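Local structure of hydrolase (Burkholderia cenocepacia, 4QKU) at residues Gly61-Asp66 against Leu130-Asp135. The protein probably hydrolyses fumarylacetoacetate to fumarate and acetoacetate, as a metal-dependent fumarylacetoacetase of the last step of phenylalanine and tyrosine breakdown. Residues are numbered along the deposited sequence; the frame is centred on the assembly and turned at random.
Sequences GDQIVD and LVAQRD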
# COMPACT_ATOMS: atom_id res chain seq x y z
N GLY B 61 12.74 -27.52 15.28
CA GLY B 61 11.94 -28.60 15.85
C GLY B 61 10.62 -28.02 16.32
O GLY B 61 9.97 -27.26 15.60
N ASP B 62 10.23 -28.34 17.55
CA ASP B 62 8.98 -27.85 18.12
C ASP B 62 9.23 -26.66 19.04
O ASP B 62 8.37 -26.29 19.83
CB ASP B 62 8.24 -29.00 18.87
CG ASP B 62 8.97 -29.46 20.14
OD1 ASP B 62 10.02 -28.89 20.52
OD2 ASP B 62 8.48 -30.41 20.80
N GLN B 63 10.43 -26.08 18.94
CA GLN B 63 10.87 -24.99 19.79
C GLN B 63 11.04 -23.70 18.99
O GLN B 63 10.99 -23.72 17.76
CB GLN B 63 12.26 -25.32 20.38
CG GLN B 63 12.32 -26.54 21.25
CD GLN B 63 11.55 -26.33 22.54
OE1 GLN B 63 11.87 -25.45 23.34
NE2 GLN B 63 10.53 -27.16 22.75
N ILE B 64 11.28 -22.61 19.71
CA ILE B 64 11.69 -21.34 19.14
C ILE B 64 12.93 -20.82 19.86
O ILE B 64 13.00 -20.79 21.08
CB ILE B 64 10.60 -20.27 19.25
CG1 ILE B 64 9.34 -20.73 18.51
CG2 ILE B 64 11.08 -18.93 18.67
CD1 ILE B 64 8.11 -19.87 18.75
N VAL B 65 13.89 -20.39 19.07
CA VAL B 65 15.07 -19.72 19.55
C VAL B 65 14.75 -18.22 19.79
O VAL B 65 14.42 -17.47 18.88
CB VAL B 65 16.23 -19.87 18.56
CG1 VAL B 65 17.50 -19.29 19.14
CG2 VAL B 65 16.44 -21.34 18.25
N ASP B 66 14.92 -17.81 21.04
CA ASP B 66 14.75 -16.44 21.44
C ASP B 66 16.05 -15.73 21.10
O ASP B 66 16.99 -15.76 21.88
CB ASP B 66 14.47 -16.38 22.95
CG ASP B 66 14.04 -15.00 23.42
OD1 ASP B 66 14.59 -13.98 22.94
OD2 ASP B 66 13.17 -14.92 24.31
N LEU B 130 15.12 -20.93 24.90
CA LEU B 130 14.24 -21.68 24.05
C LEU B 130 12.84 -21.62 24.62
O LEU B 130 12.64 -21.68 25.84
CB LEU B 130 14.69 -23.13 23.97
CG LEU B 130 16.09 -23.34 23.41
CD1 LEU B 130 16.45 -24.83 23.47
CD2 LEU B 130 16.22 -22.82 21.99
N VAL B 131 11.87 -21.54 23.72
CA VAL B 131 10.48 -21.46 24.08
C VAL B 131 9.73 -22.43 23.19
O VAL B 131 9.89 -22.41 21.98
CB VAL B 131 9.96 -20.04 23.87
CG1 VAL B 131 8.46 -19.98 24.05
CG2 VAL B 131 10.66 -19.07 24.82
N ALA B 132 8.90 -23.27 23.79
CA ALA B 132 8.12 -24.23 23.00
C ALA B 132 7.11 -23.46 22.15
O ALA B 132 6.51 -22.49 22.62
CB ALA B 132 7.43 -25.25 23.90
N GLN B 133 6.96 -23.88 20.90
CA GLN B 133 5.98 -23.28 20.00
C GLN B 133 4.60 -23.36 20.60
O GLN B 133 3.82 -22.42 20.47
CB GLN B 133 6.04 -23.95 18.63
CG GLN B 133 7.29 -23.57 17.85
CD GLN B 133 7.46 -24.35 16.55
OE1 GLN B 133 6.49 -24.57 15.81
NE2 GLN B 133 8.69 -24.76 16.25
N ARG B 134 4.32 -24.47 21.28
CA ARG B 134 3.07 -24.70 22.01
C ARG B 134 2.76 -23.58 23.04
O ARG B 134 1.61 -23.30 23.28
CB ARG B 134 3.10 -26.10 22.67
N ASP B 135 3.78 -22.94 23.61
CA ASP B 135 3.57 -21.84 24.58
C ASP B 135 3.81 -20.44 24.02
O ASP B 135 4.06 -19.50 24.77
CB ASP B 135 4.52 -21.98 25.76
CG ASP B 135 4.46 -23.33 26.39
OD1 ASP B 135 3.37 -23.93 26.47
OD2 ASP B 135 5.53 -23.79 26.84
O HOH W 1 5.75 -26.74 20.85
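Gln133 meets Gly61, Asp62, Gln63 and Ile64 where edge strand 130-132 ends beside strand 63-66. Its CB and CG rest on Asp62 O, each at 3.5 Å. With chi1 at -72°, CG lies anti to the carbonyl carbon and touches Ile64 CG1, the two side chains crossing at about a right angle. Beyond CG the chain is extended: CD lies beside Asp62 C and Gln63 O, and NE2 reaches two carbonyls. The bond from Gln133 NE2 to Gln63 O is 2.9 Å long and nearly straight (163°); the oxygen lies close to the amide plane of Gln133, while Gln133 NE2 stands above the carbonyl plane of Gln63. The bond from Gln133 NE2 to Gly61 O is bent and weak. Gln133 N adds a straight bond to Asp62 O (3.0 Å), which also accepts from a water that in turn takes the N-H of Arg134.

The strands are antiparallel, with Ile64 and Val131 as a hydrogen-bonded pair: Ile64 N donates to Val131 O (2.7 Å) and Val131 N to Ile64 O (3.0 Å). Val65 CG2 and Leu130 CD2 touch on the opposite face from Ile64, side by side, and Phe112 packs on both residues. The bend at chi2 (-67°) brings Gln63 CD to Ala132 CA; Gln63 NE2 lies 3.8 Å from Ala132 CB and donates to Asp62 OD1.

In this five-stranded antiparallel sheet of the N-terminal region, the Gln133 side chain thus reinforces its backbone bond just beyond strand 130-132: Gln133 N and water satisfy Asp62 O, while the near-planar bond to Gln63 O fixes the amide's turn.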